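Local coordinates for protein esterase E25 (Uncultured bacterium, PDB 4Q05) that probably hydrolyses carboxylic esters as a dimeric alpha/beta hydrolase of the bacterial hormone-sensitive lipase family, at residues 131-136 with 162-167; 158-163 with 349-354; 227-232 with 353-358; 294-299 with 320-325. One frame throughout, in Å; residues are numbered along the deposited sequence.

Contact 1 (131-136 with 162-167); sequences KLFVHT and VRVLSI
Lys131 O lies 4.4 Å from Val162 CG2 where the pairing begins, and a water donates to Lys131 O (2.7 Å) while accepting from Arg163 N and, weakly, Arg163 NH1. Lys131 NZ bonds to Asp127 O, and Arg163 NH2 pairs with Glu129. Leu132 then lays its CD1 methyl against the backbone, 3.6 Å from Arg163 O. At Phe133 the parallel ladder proper begins: its N donates to Arg163 O (3.0 Å), and its O accepts from Leu165 N (2.8 Å). Phe133 CB rests 3.9 Å from Val162 CG1, and the Phe133 and Val164 side chains run alongside each other. Val134 faces the other side of the sheet. With chi1 at 177°, its CG1 is carried beside its own carbonyl carbon and meets Ile167 CD1 at 3.4 Å, tighter than usual for two methyls. His135 returns to the Phe133 side, where its CB lies 3.5 Å from Val164 CG1, while its N and O bond to Leu165 O and Ile167 N, the latter almost straight (171° at the hydrogen). A second water gathers His135 O, Ser166 OG and Ile167 O. The pair belongs to a beta-alpha-beta unit of the alpha/beta hydrolase fold, and His135 touches the GxSxG turn that is probably the nucleophile elbow. Helix 151-160 covers the Phe133, His135 and Val164 face and helix 179-194 the Val134, Leu165 and Ile167 face, with strand 200-205 hydrogen-bonded along the far edge of strand 132-136 and strand 114-120 beside strand 164-168.

Contact 2 (158-163 with 349-354); sequences TLAKVR and AELNAF
The side-chain amide of Asn352 and the last peptide of helix 151-160 are the flat groups that meet here, Ala160 O lying close to the plane of the Asn352 amide, at its edge. Both Asn352 CB and Asn352 CG come to 3.7 Å from Ala160 O. The amide reaches this position because CG stands anti to the backbone N (chi1 173°), which swings it out from helix 342-358 toward the end of the neighbouring helix. The backbones are close, with the CA atoms of Ala160 and Asn352 4.4 Å apart, a spacing that the single methyl of Ala160 allows. That methyl also packs against the preceding residue of helix 342-358, Ala160 CB lying 4.1 Å from Leu351 CD2. Beyond Ala160 the chain breaks from the helix at Lys161, whose positive phi turns it toward strand 164-168. Leu159 extends the contact by resting on Phe348 and Thr344, about one and two turns before Asn352. On another side of that helix, Glu350 forms a salt bridge with Arg316 of the second subunit. Two helices of an alpha/beta hydrolase thus pack beside each other, the C-terminal one meeting the crossover helix of the 132-136 and 164-168 strand pair at its last turn.

Contact 3 (227-232 with 353-358); sequences PGALFL and AFLLQH
Ala229 and Phe354 make the central contact between an inner strand of the alpha/beta hydrolase sheet and the C-terminal helix that lies over it, running nearly antiparallel to the strand (158° between the two short axes, 9.3 Å at their closest). The Phe354 side chain can be followed outward. Its CB leaves the helix toward the strand, and CG sits anti to the backbone N (chi1 -175°), at the edge of the His358 ring and in its plane. From there one face of the phenyl ring is met by His358, one helical turn later and inclined at about 60°, whose CD2 stands 3.3 Å above the ring plane over its centre. Further out, Phe354 CE2 is the atom that reaches strand 229-235, 3.7 Å from Ala229 CB and 4.0 Å from Leu230 O. On the other flank Phe354 CE1 comes to 3.5 Å from Asp323 OD2, and at the tip Phe354 CZ approaches the carbonyl carbon of Thr294. The ring thereby reaches three strands in a row, and it also packs edge-to-face with Phe295.

The Ala229 methyl is met by more than the ring. Leu355 CD2 closes on Ala229 CB at 4.3 Å, while the same leucine touches Ala201 of strand 200-205. The small side chain of Ala229 is therefore met by three residues of one helix, Phe354, Leu355 and His358, the last through its CB. Where the strand begins, the backbone itself takes part: Gly228 O lies 3.6 Å from His358 CB.

Contact 4 (294-299 with 320-325); sequences TFLITG and VVADLF
Different first torsions bring Phe295 and Phe325 together: in Phe295 the ring carbon CG lies anti to the backbone N (chi1 -178°), whereas in Phe325 CG lies beside that residue's own backbone N, anti to its carbonyl carbon (chi1 -62°), so that residues two positions apart in register can meet. Their planes are near parallel, 20° apart, but slid so far that the rings barely overlap, with centroids 4.8 Å apart. Phe325 CD1 hangs over one face of the Phe295 ring, toward its rim, and the closest carbons are Phe295 CE2 and Phe325 CE1 at 3.4 Å. Leu296 O lies in the plane of the Phe325 ring, at its edge, and accepts from Phe325 N (2.9 Å). It is one of five backbone bonds in a parallel ladder that starts with Thr294 N to Val321 O (2.8 Å) and ends with Thr298 N to Phe325 O (3.0 Å). Helix 305-317 links the two strands as a beta-alpha-beta crossover at the edge of the alpha/beta hydrolase sheet, packing on the Leu296 and Leu324 face; helix 342-358 covers the phenylalanines. Under the crossover, Leu296 CD1 touches Ala322 CB (4.0 Å) and Leu296 CB meets Leu324 CD1 (4.2 Å). Leu324 also packs on Leu324 of the second subunit.

In the fold
Contact 1 comes first along the chain and closes a short loop over helix 151-160, pairing the strands on either side of it. Contact 2 opens where contact 1 ends and spans almost 200 residues to helix 342-358. Contact 3 opens later, on strand 229-235, and ends on that same helix, so the two long loops overlap. Contact 4, another strand-helix-strand closure, lies wholly within both. The C-terminal helix unites the set: Leu355 packs on Val162 and Phe133 of contact 1, Leu351 on Phe295 of contact 4. Strand 229-235 hydrogen-bonds to strand 294-299, joining contacts 3 and 4 within the sheet, while contacts 1 and 4 do not touch.

Contact 1 (131-136 with 162-167)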
loop_
_atom_site.group_PDB
_atom_site.type_symbol
_atom_site.label_atom_id
_atom_site.label_comp_id
_atom_site.label_asym_id
_atom_site.label_seq_id
_atom_site.Cartn_x
_atom_site.Cartn_y
_atom_site.Cartn_z
ATOM N N LYS A 131 -26.700 12.327 -2.451
ATOM C CA LYS A 131 -25.855 11.480 -1.620
ATOM C C LYS A 131 -25.310 12.296 -0.450
ATOM O O LYS A 131 -25.354 13.525 -0.466
ATOM C CB LYS A 131 -24.704 10.905 -2.453
ATOM C CG LYS A 131 -25.136 10.185 -3.738
ATOM C CD LYS A 131 -26.181 9.119 -3.466
ATOM C CE LYS A 131 -26.350 8.183 -4.663
ATOM N NZ LYS A 131 -26.547 8.943 -5.921
ATOM N N LEU A 132 -24.791 11.619 0.566
ATOM C CA LEU A 132 -24.224 12.333 1.703
ATOM C C LEU A 132 -22.996 11.624 2.257
ATOM O O LEU A 132 -22.981 10.396 2.406
ATOM C CB LEU A 132 -25.266 12.509 2.810
ATOM C CG LEU A 132 -24.793 13.243 4.066
ATOM C CD1 LEU A 132 -24.484 14.695 3.765
ATOM C CD2 LEU A 132 -25.845 13.136 5.176
ATOM N N PHE A 133 -21.964 12.403 2.554
ATOM C CA PHE A 133 -20.764 11.849 3.153
ATOM C C PHE A 133 -20.759 12.253 4.609
ATOM O O PHE A 133 -20.667 13.434 4.936
ATOM C CB PHE A 133 -19.501 12.373 2.459
ATOM C CG PHE A 133 -18.238 11.718 2.943
ATOM C CD1 PHE A 133 -17.717 12.029 4.186
ATOM C CD2 PHE A 133 -17.581 10.786 2.153
ATOM C CE1 PHE A 133 -16.568 11.427 4.648
ATOM C CE2 PHE A 133 -16.432 10.176 2.598
ATOM C CZ PHE A 133 -15.917 10.497 3.855
ATOM N N VAL A 134 -20.871 11.267 5.488
ATOM C CA VAL A 134 -20.867 11.545 6.914
ATOM C C VAL A 134 -19.442 11.357 7.413
ATOM O O VAL A 134 -18.863 10.266 7.320
ATOM C CB VAL A 134 -21.840 10.633 7.668
ATOM C CG1 VAL A 134 -21.755 10.910 9.163
ATOM C CG2 VAL A 134 -23.273 10.834 7.139
ATOM N N HIS A 135 -18.870 12.430 7.933
ATOM C CA HIS A 135 -17.438 12.445 8.184
ATOM C C HIS A 135 -17.148 12.376 9.674
ATOM O O HIS A 135 -17.809 13.038 10.475
ATOM C CB HIS A 135 -16.827 13.702 7.576
ATOM C CG HIS A 135 -15.464 14.013 8.096
ATOM N ND1 HIS A 135 -14.359 13.248 7.785
ATOM C CD2 HIS A 135 -15.025 14.999 8.915
ATOM C CE1 HIS A 135 -13.296 13.750 8.393
ATOM N NE2 HIS A 135 -13.674 14.808 9.089
ATOM N N THR A 136 -16.168 11.559 10.045
ATOM C CA THR A 136 -15.768 11.437 11.440
ATOM C C THR A 136 -14.303 11.829 11.514
ATOM O O THR A 136 -13.443 11.144 10.957
ATOM C CB THR A 136 -15.941 10.000 11.947
ATOM O OG1 THR A 136 -15.270 9.105 11.061
ATOM C CG2 THR A 136 -17.423 9.633 11.964
ATOM N N VAL A 162 -19.038 16.437 -2.925
ATOM C CA VAL A 162 -20.150 15.799 -2.252
ATOM C C VAL A 162 -20.403 16.605 -0.991
ATOM O O VAL A 162 -19.473 17.178 -0.429
ATOM C CB VAL A 162 -19.792 14.351 -1.875
ATOM C CG1 VAL A 162 -18.673 14.343 -0.822
ATOM C CG2 VAL A 162 -21.015 13.606 -1.371
ATOM N N ARG A 163 -21.659 16.687 -0.561
ATOM C CA ARG A 163 -21.959 17.318 0.717
ATOM C C ARG A 163 -21.436 16.437 1.823
ATOM O O ARG A 163 -21.551 15.219 1.758
ATOM C CB ARG A 163 -23.465 17.497 0.906
ATOM C CG ARG A 163 -24.088 18.484 -0.055
ATOM C CD ARG A 163 -25.576 18.663 0.235
ATOM N NE ARG A 163 -26.187 19.539 -0.752
ATOM C CZ ARG A 163 -26.625 19.128 -1.939
ATOM N NH1 ARG A 163 -26.539 17.843 -2.281
ATOM N NH2 ARG A 163 -27.157 20.003 -2.778
ATOM N N VAL A 164 -20.882 17.072 2.845
ATOM C CA VAL A 164 -20.375 16.376 3.999
ATOM C C VAL A 164 -21.107 16.835 5.250
ATOM O O VAL A 164 -21.410 18.013 5.417
ATOM C CB VAL A 164 -18.878 16.650 4.192
ATOM C CG1 VAL A 164 -18.382 15.960 5.444
ATOM C CG2 VAL A 164 -18.102 16.184 2.962
ATOM N N LEU A 165 -21.402 15.882 6.117
ATOM C CA LEU A 165 -21.910 16.170 7.442
ATOM C C LEU A 165 -20.846 15.672 8.420
ATOM O O LEU A 165 -20.634 14.465 8.557
ATOM C CB LEU A 165 -23.237 15.444 7.667
ATOM C CG LEU A 165 -23.843 15.559 9.076
ATOM C CD1 LEU A 165 -24.227 17.002 9.364
ATOM C CD2 LEU A 165 -25.057 14.651 9.200
ATOM N N SER A 166 -20.152 16.594 9.076
ATOM C CA SER A 166 -19.076 16.194 9.975
ATOM C C SER A 166 -19.580 16.114 11.401
ATOM O O SER A 166 -20.172 17.059 11.914
ATOM C CB SER A 166 -17.882 17.148 9.886
ATOM O OG SER A 166 -16.759 16.591 10.554
ATOM N N ILE A 167 -19.349 14.974 12.036
ATOM C CA ILE A 167 -19.840 14.764 13.383
ATOM C C ILE A 167 -18.832 15.205 14.446
ATOM O O ILE A 167 -17.738 14.668 14.550
ATOM C CB ILE A 167 -20.216 13.300 13.615
ATOM C CG1 ILE A 167 -21.179 12.850 12.505
ATOM C CG2 ILE A 167 -20.784 13.134 15.031
ATOM C CD1 ILE A 167 -21.577 11.394 12.571
HETATM O O HOH W 1 -24.185 15.527 -1.935
HETATM O O HOH W 2 -16.012 14.822 12.465
#

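Contact 2 (158-163 with 349-354)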
loop_
_atom_site.group_PDB
_atom_site.type_symbol
_atom_site.label_atom_id
_atom_site.label_comp_id
_atom_site.label_asym_id
_atom_site.label_seq_id
_atom_site.Cartn_x
_atom_site.Cartn_y
_atom_site.Cartn_z
ATOM N N THR A 158 -14.973 19.511 -1.075
ATOM C CA THR A 158 -14.584 20.193 -2.312
ATOM C C THR A 158 -14.066 19.257 -3.369
ATOM O O THR A 158 -14.452 19.362 -4.526
ATOM C CB THR A 158 -13.474 21.243 -2.128
ATOM O OG1 THR A 158 -12.721 20.980 -0.940
ATOM C CG2 THR A 158 -14.053 22.607 -2.083
ATOM N N LEU A 159 -13.171 18.357 -2.980
ATOM C CA LEU A 159 -12.490 17.532 -3.970
ATOM C C LEU A 159 -13.294 16.318 -4.375
ATOM O O LEU A 159 -13.262 15.926 -5.533
ATOM C CB LEU A 159 -11.107 17.123 -3.470
ATOM C CG LEU A 159 -10.200 18.333 -3.259
ATOM C CD1 LEU A 159 -8.772 17.911 -2.980
ATOM C CD2 LEU A 159 -10.263 19.224 -4.479
ATOM N N ALA A 160 -14.009 15.699 -3.436
ATOM C CA ALA A 160 -14.860 14.590 -3.825
ATOM C C ALA A 160 -16.212 15.087 -4.353
ATOM O O ALA A 160 -17.016 14.299 -4.836
ATOM C CB ALA A 160 -15.046 13.598 -2.674
ATOM N N LYS A 161 -16.441 16.397 -4.259
ATOM C CA LYS A 161 -17.648 17.026 -4.799
ATOM C C LYS A 161 -18.926 16.416 -4.243
ATOM O O LYS A 161 -19.789 15.938 -4.985
ATOM C CB LYS A 161 -17.643 16.950 -6.321
ATOM C CG LYS A 161 -16.407 17.598 -6.941
ATOM C CD LYS A 161 -16.414 17.440 -8.456
ATOM C CE LYS A 161 -15.135 18.005 -9.076
ATOM N NZ LYS A 161 -15.080 17.735 -10.545
ATOM N N VAL A 162 -19.038 16.437 -2.925
ATOM C CA VAL A 162 -20.150 15.799 -2.252
ATOM C C VAL A 162 -20.403 16.605 -0.991
ATOM O O VAL A 162 -19.473 17.178 -0.429
ATOM C CB VAL A 162 -19.792 14.351 -1.875
ATOM C CG1 VAL A 162 -18.673 14.343 -0.822
ATOM C CG2 VAL A 162 -21.015 13.606 -1.371
ATOM N N ARG A 163 -21.659 16.687 -0.561
ATOM C CA ARG A 163 -21.959 17.318 0.717
ATOM C C ARG A 163 -21.436 16.437 1.823
ATOM O O ARG A 163 -21.551 15.219 1.758
ATOM C CB ARG A 163 -23.465 17.497 0.906
ATOM C CG ARG A 163 -24.088 18.484 -0.055
ATOM C CD ARG A 163 -25.576 18.663 0.235
ATOM N NE ARG A 163 -26.187 19.539 -0.752
ATOM C CZ ARG A 163 -26.625 19.128 -1.939
ATOM N NH1 ARG A 163 -26.539 17.843 -2.281
ATOM N NH2 ARG A 163 -27.157 20.003 -2.778
ATOM N N ALA A 349 -10.118 12.668 -6.262
ATOM C CA ALA A 349 -10.734 12.293 -7.529
ATOM C C ALA A 349 -11.079 10.791 -7.523
ATOM O O ALA A 349 -12.162 10.392 -7.953
ATOM C CB ALA A 349 -9.827 12.651 -8.706
ATOM N N GLU A 350 -10.174 9.965 -7.002
ATOM C CA GLU A 350 -10.461 8.541 -6.834
ATOM C C GLU A 350 -11.628 8.322 -5.859
ATOM O O GLU A 350 -12.495 7.491 -6.108
ATOM C CB GLU A 350 -9.219 7.788 -6.344
ATOM C CG GLU A 350 -8.063 7.754 -7.356
ATOM C CD GLU A 350 -8.264 6.738 -8.488
ATOM O OE1 GLU A 350 -9.277 5.999 -8.496
ATOM O OE2 GLU A 350 -7.392 6.687 -9.379
ATOM N N LEU A 351 -11.655 9.067 -4.753
ATOM C CA LEU A 351 -12.752 8.932 -3.804
ATOM C C LEU A 351 -14.052 9.255 -4.525
ATOM O O LEU A 351 -15.036 8.521 -4.429
ATOM C CB LEU A 351 -12.571 9.861 -2.596
ATOM C CG LEU A 351 -13.699 9.759 -1.557
ATOM C CD1 LEU A 351 -13.917 8.310 -1.139
ATOM C CD2 LEU A 351 -13.451 10.648 -0.334
ATOM N N ASN A 352 -14.046 10.358 -5.261
ATOM C CA ASN A 352 -15.218 10.743 -6.027
ATOM C C ASN A 352 -15.697 9.620 -6.929
ATOM O O ASN A 352 -16.886 9.308 -6.967
ATOM C CB ASN A 352 -14.939 11.995 -6.855
ATOM C CG ASN A 352 -16.083 12.322 -7.798
ATOM O OD1 ASN A 352 -17.039 13.004 -7.424
ATOM N ND2 ASN A 352 -15.997 11.827 -9.012
ATOM N N ALA A 353 -14.769 9.009 -7.658
ATOM C CA ALA A 353 -15.122 7.908 -8.545
ATOM C C ALA A 353 -15.671 6.733 -7.739
ATOM O O ALA A 353 -16.564 6.023 -8.175
ATOM C CB ALA A 353 -13.924 7.477 -9.385
ATOM N N PHE A 354 -15.131 6.557 -6.547
ATOM C CA PHE A 354 -15.500 5.452 -5.677
ATOM C C PHE A 354 -16.919 5.658 -5.151
ATOM O O PHE A 354 -17.706 4.721 -5.092
ATOM C CB PHE A 354 -14.491 5.376 -4.528
ATOM C CG PHE A 354 -14.684 4.204 -3.621
ATOM C CD1 PHE A 354 -14.067 2.993 -3.891
ATOM C CD2 PHE A 354 -15.453 4.324 -2.471
ATOM C CE1 PHE A 354 -14.224 1.913 -3.042
ATOM C CE2 PHE A 354 -15.602 3.247 -1.605
ATOM C CZ PHE A 354 -14.993 2.037 -1.900
#

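Contact 3 (227-232 with 353-358)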
loop_
_atom_site.group_PDB
_atom_site.type_symbol
_atom_site.label_atom_id
_atom_site.label_comp_id
_atom_site.label_asym_id
_atom_site.label_seq_id
_atom_site.Cartn_x
_atom_site.Cartn_y
_atom_site.Cartn_z
ATOM N N PRO A 227 -23.926 1.938 5.456
ATOM C CA PRO A 227 -23.619 2.958 4.445
ATOM C C PRO A 227 -23.296 2.302 3.103
ATOM O O PRO A 227 -22.910 1.132 3.073
ATOM C CB PRO A 227 -22.361 3.642 5.006
ATOM C CG PRO A 227 -22.393 3.386 6.458
ATOM C CD PRO A 227 -23.016 2.015 6.610
ATOM N N GLY A 228 -23.458 3.045 2.014
ATOM C CA GLY A 228 -23.112 2.550 0.696
ATOM C C GLY A 228 -21.609 2.426 0.485
ATOM O O GLY A 228 -21.159 1.681 -0.382
ATOM N N ALA A 229 -20.829 3.160 1.269
ATOM C CA ALA A 229 -19.369 3.138 1.128
ATOM C C ALA A 229 -18.701 3.667 2.390
ATOM O O ALA A 229 -19.293 4.467 3.118
ATOM C CB ALA A 229 -18.941 3.978 -0.064
ATOM N N LEU A 230 -17.472 3.224 2.653
ATOM C CA LEU A 230 -16.719 3.752 3.782
ATOM C C LEU A 230 -15.452 4.384 3.270
ATOM O O LEU A 230 -14.894 3.935 2.273
ATOM C CB LEU A 230 -16.323 2.639 4.745
ATOM C CG LEU A 230 -17.431 1.783 5.332
ATOM C CD1 LEU A 230 -16.809 0.842 6.358
ATOM C CD2 LEU A 230 -18.514 2.656 5.965
ATOM N N PHE A 231 -15.010 5.428 3.957
ATOM C CA PHE A 231 -13.703 6.023 3.726
ATOM C C PHE A 231 -12.869 5.860 4.992
ATOM O O PHE A 231 -13.273 6.316 6.066
ATOM C CB PHE A 231 -13.864 7.506 3.404
ATOM C CG PHE A 231 -12.571 8.242 3.315
ATOM C CD1 PHE A 231 -11.755 8.086 2.211
ATOM C CD2 PHE A 231 -12.161 9.079 4.344
ATOM C CE1 PHE A 231 -10.548 8.766 2.124
ATOM C CE2 PHE A 231 -10.975 9.762 4.268
ATOM C CZ PHE A 231 -10.159 9.608 3.154
ATOM N N LEU A 232 -11.727 5.183 4.878
ATOM C CA LEU A 232 -10.819 5.032 6.012
ATOM C C LEU A 232 -9.433 5.570 5.662
ATOM O O LEU A 232 -8.602 4.865 5.064
ATOM C CB LEU A 232 -10.710 3.570 6.429
ATOM C CG LEU A 232 -12.023 2.867 6.767
ATOM C CD1 LEU A 232 -11.740 1.413 7.085
ATOM C CD2 LEU A 232 -12.705 3.548 7.954
ATOM N N ALA A 353 -14.769 9.009 -7.658
ATOM C CA ALA A 353 -15.122 7.908 -8.545
ATOM C C ALA A 353 -15.671 6.733 -7.739
ATOM O O ALA A 353 -16.564 6.023 -8.175
ATOM C CB ALA A 353 -13.924 7.477 -9.385
ATOM N N PHE A 354 -15.131 6.557 -6.547
ATOM C CA PHE A 354 -15.500 5.452 -5.677
ATOM C C PHE A 354 -16.919 5.658 -5.151
ATOM O O PHE A 354 -17.706 4.721 -5.092
ATOM C CB PHE A 354 -14.491 5.376 -4.528
ATOM C CG PHE A 354 -14.684 4.204 -3.621
ATOM C CD1 PHE A 354 -14.067 2.993 -3.891
ATOM C CD2 PHE A 354 -15.453 4.324 -2.471
ATOM C CE1 PHE A 354 -14.224 1.913 -3.042
ATOM C CE2 PHE A 354 -15.602 3.247 -1.605
ATOM C CZ PHE A 354 -14.993 2.037 -1.900
ATOM N N LEU A 355 -17.242 6.893 -4.776
ATOM C CA LEU A 355 -18.597 7.236 -4.338
ATOM C C LEU A 355 -19.608 7.120 -5.483
ATOM O O LEU A 355 -20.729 6.659 -5.286
ATOM C CB LEU A 355 -18.636 8.650 -3.755
ATOM C CG LEU A 355 -17.756 8.928 -2.532
ATOM C CD1 LEU A 355 -17.932 10.365 -2.080
ATOM C CD2 LEU A 355 -18.073 7.958 -1.396
ATOM N N LEU A 356 -19.220 7.551 -6.676
ATOM C CA LEU A 356 -20.101 7.398 -7.837
ATOM C C LEU A 356 -20.389 5.929 -8.119
ATOM O O LEU A 356 -21.488 5.568 -8.522
ATOM C CB LEU A 356 -19.511 8.067 -9.080
ATOM C CG LEU A 356 -19.507 9.595 -9.049
ATOM C CD1 LEU A 356 -18.772 10.148 -10.256
ATOM C CD2 LEU A 356 -20.932 10.126 -8.987
ATOM N N GLN A 357 -19.401 5.073 -7.905
ATOM C CA GLN A 357 -19.616 3.653 -8.176
ATOM C C GLN A 357 -20.470 2.943 -7.128
ATOM O O GLN A 357 -21.305 2.105 -7.470
ATOM C CB GLN A 357 -18.295 2.913 -8.347
ATOM C CG GLN A 357 -18.487 1.405 -8.432
ATOM C CD GLN A 357 -17.290 0.678 -9.015
ATOM O OE1 GLN A 357 -17.324 -0.541 -9.209
ATOM N NE2 GLN A 357 -16.225 1.417 -9.290
ATOM N N HIS A 358 -20.278 3.279 -5.855
ATOM C CA HIS A 358 -20.874 2.477 -4.798
ATOM C C HIS A 358 -22.141 3.045 -4.151
ATOM O O HIS A 358 -22.955 2.291 -3.632
ATOM C CB HIS A 358 -19.823 2.132 -3.741
ATOM C CG HIS A 358 -18.663 1.358 -4.287
ATOM N ND1 HIS A 358 -18.792 0.080 -4.779
ATOM C CD2 HIS A 358 -17.360 1.692 -4.451
ATOM C CE1 HIS A 358 -17.618 -0.352 -5.204
ATOM N NE2 HIS A 358 -16.732 0.609 -5.021
#

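Contact 4 (294-299 with 320-325)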
loop_
_atom_site.group_PDB
_atom_site.type_symbol
_atom_site.label_atom_id
_atom_site.label_comp_id
_atom_site.label_asym_id
_atom_site.label_seq_id
_atom_site.Cartn_x
_atom_site.Cartn_y
_atom_site.Cartn_z
ATOM N N THR A 294 -14.963 -0.233 0.794
ATOM C CA THR A 294 -14.133 0.645 1.602
ATOM C C THR A 294 -12.938 1.192 0.808
ATOM O O THR A 294 -12.297 0.475 0.036
ATOM C CB THR A 294 -13.655 -0.102 2.857
ATOM O OG1 THR A 294 -14.798 -0.480 3.631
ATOM C CG2 THR A 294 -12.720 0.758 3.724
ATOM N N PHE A 295 -12.662 2.472 1.016
ATOM C CA PHE A 295 -11.594 3.191 0.340
ATOM C C PHE A 295 -10.598 3.545 1.432
ATOM O O PHE A 295 -10.976 4.162 2.440
ATOM C CB PHE A 295 -12.197 4.448 -0.298
ATOM C CG PHE A 295 -11.223 5.304 -1.089
ATOM C CD1 PHE A 295 -10.275 6.087 -0.449
ATOM C CD2 PHE A 295 -11.323 5.381 -2.471
ATOM C CE1 PHE A 295 -9.416 6.895 -1.181
ATOM C CE2 PHE A 295 -10.478 6.198 -3.205
ATOM C CZ PHE A 295 -9.523 6.952 -2.559
ATOM N N LEU A 296 -9.337 3.151 1.259
ATOM C CA LEU A 296 -8.327 3.410 2.287
ATOM C C LEU A 296 -7.129 4.140 1.706
ATOM O O LEU A 296 -6.737 3.896 0.579
ATOM C CB LEU A 296 -7.829 2.111 2.935
ATOM C CG LEU A 296 -8.887 1.186 3.544
ATOM C CD1 LEU A 296 -9.258 0.101 2.532
ATOM C CD2 LEU A 296 -8.350 0.564 4.839
ATOM N N ILE A 297 -6.545 5.027 2.493
ATOM C CA ILE A 297 -5.416 5.810 2.023
ATOM C C ILE A 297 -4.395 5.991 3.135
ATOM O O ILE A 297 -4.746 6.147 4.313
ATOM C CB ILE A 297 -5.878 7.169 1.440
ATOM C CG1 ILE A 297 -4.672 8.005 1.002
ATOM C CG2 ILE A 297 -6.681 7.943 2.449
ATOM C CD1 ILE A 297 -5.075 9.281 0.319
ATOM N N THR A 298 -3.126 5.934 2.758
ATOM C CA THR A 298 -2.036 6.105 3.697
ATOM C C THR A 298 -0.797 6.465 2.854
ATOM O O THR A 298 -0.936 6.864 1.703
ATOM C CB THR A 298 -1.831 4.826 4.553
ATOM O OG1 THR A 298 -0.738 4.998 5.465
ATOM C CG2 THR A 298 -1.566 3.614 3.661
ATOM N N GLY A 299 0.401 6.351 3.414
ATOM C CA GLY A 299 1.587 6.687 2.648
ATOM C C GLY A 299 2.812 6.060 3.263
ATOM O O GLY A 299 2.733 5.490 4.347
ATOM N N VAL A 320 -14.711 -8.236 1.263
ATOM C CA VAL A 320 -15.173 -6.863 1.097
ATOM C C VAL A 320 -14.453 -6.180 -0.062
ATOM O O VAL A 320 -13.265 -6.377 -0.263
ATOM C CB VAL A 320 -14.931 -6.046 2.379
ATOM C CG1 VAL A 320 -15.378 -4.614 2.182
ATOM C CG2 VAL A 320 -15.656 -6.694 3.574
ATOM N N VAL A 321 -15.176 -5.374 -0.822
ATOM C CA VAL A 321 -14.540 -4.517 -1.807
ATOM C C VAL A 321 -13.744 -3.458 -1.057
ATOM O O VAL A 321 -14.299 -2.682 -0.279
ATOM C CB VAL A 321 -15.583 -3.847 -2.720
ATOM C CG1 VAL A 321 -14.895 -2.919 -3.717
ATOM C CG2 VAL A 321 -16.419 -4.911 -3.449
ATOM N N ALA A 322 -12.435 -3.456 -1.247
ATOM C CA ALA A 322 -11.597 -2.463 -0.589
ATOM C C ALA A 322 -10.470 -2.046 -1.517
ATOM O O ALA A 322 -9.743 -2.887 -2.048
ATOM C CB ALA A 322 -11.054 -3.001 0.730
ATOM N N ASP A 323 -10.362 -0.739 -1.729
ATOM C CA ASP A 323 -9.359 -0.168 -2.614
ATOM C C ASP A 323 -8.333 0.570 -1.783
ATOM O O ASP A 323 -8.689 1.419 -0.960
ATOM C CB ASP A 323 -10.025 0.763 -3.621
ATOM C CG ASP A 323 -10.887 0.002 -4.622
ATOM O OD1 ASP A 323 -10.593 -1.195 -4.847
ATOM O OD2 ASP A 323 -11.850 0.579 -5.190
ATOM N N LEU A 324 -7.059 0.237 -1.980
ATOM C CA LEU A 324 -5.991 0.845 -1.201
ATOM C C LEU A 324 -5.156 1.806 -2.050
ATOM O O LEU A 324 -4.806 1.495 -3.195
ATOM C CB LEU A 324 -5.065 -0.235 -0.631
ATOM C CG LEU A 324 -3.808 0.328 0.058
ATOM C CD1 LEU A 324 -4.123 1.029 1.382
ATOM C CD2 LEU A 324 -2.779 -0.775 0.294
ATOM N N PHE A 325 -4.840 2.964 -1.474
ATOM C CA PHE A 325 -3.930 3.937 -2.077
ATOM C C PHE A 325 -2.843 4.294 -1.075
ATOM O O PHE A 325 -3.134 4.693 0.047
ATOM C CB PHE A 325 -4.698 5.189 -2.512
ATOM C CG PHE A 325 -5.739 4.900 -3.548
ATOM C CD1 PHE A 325 -6.973 4.392 -3.181
ATOM C CD2 PHE A 325 -5.470 5.097 -4.888
ATOM C CE1 PHE A 325 -7.930 4.105 -4.138
ATOM C CE2 PHE A 325 -6.420 4.809 -5.852
ATOM C CZ PHE A 325 -7.651 4.316 -5.474
#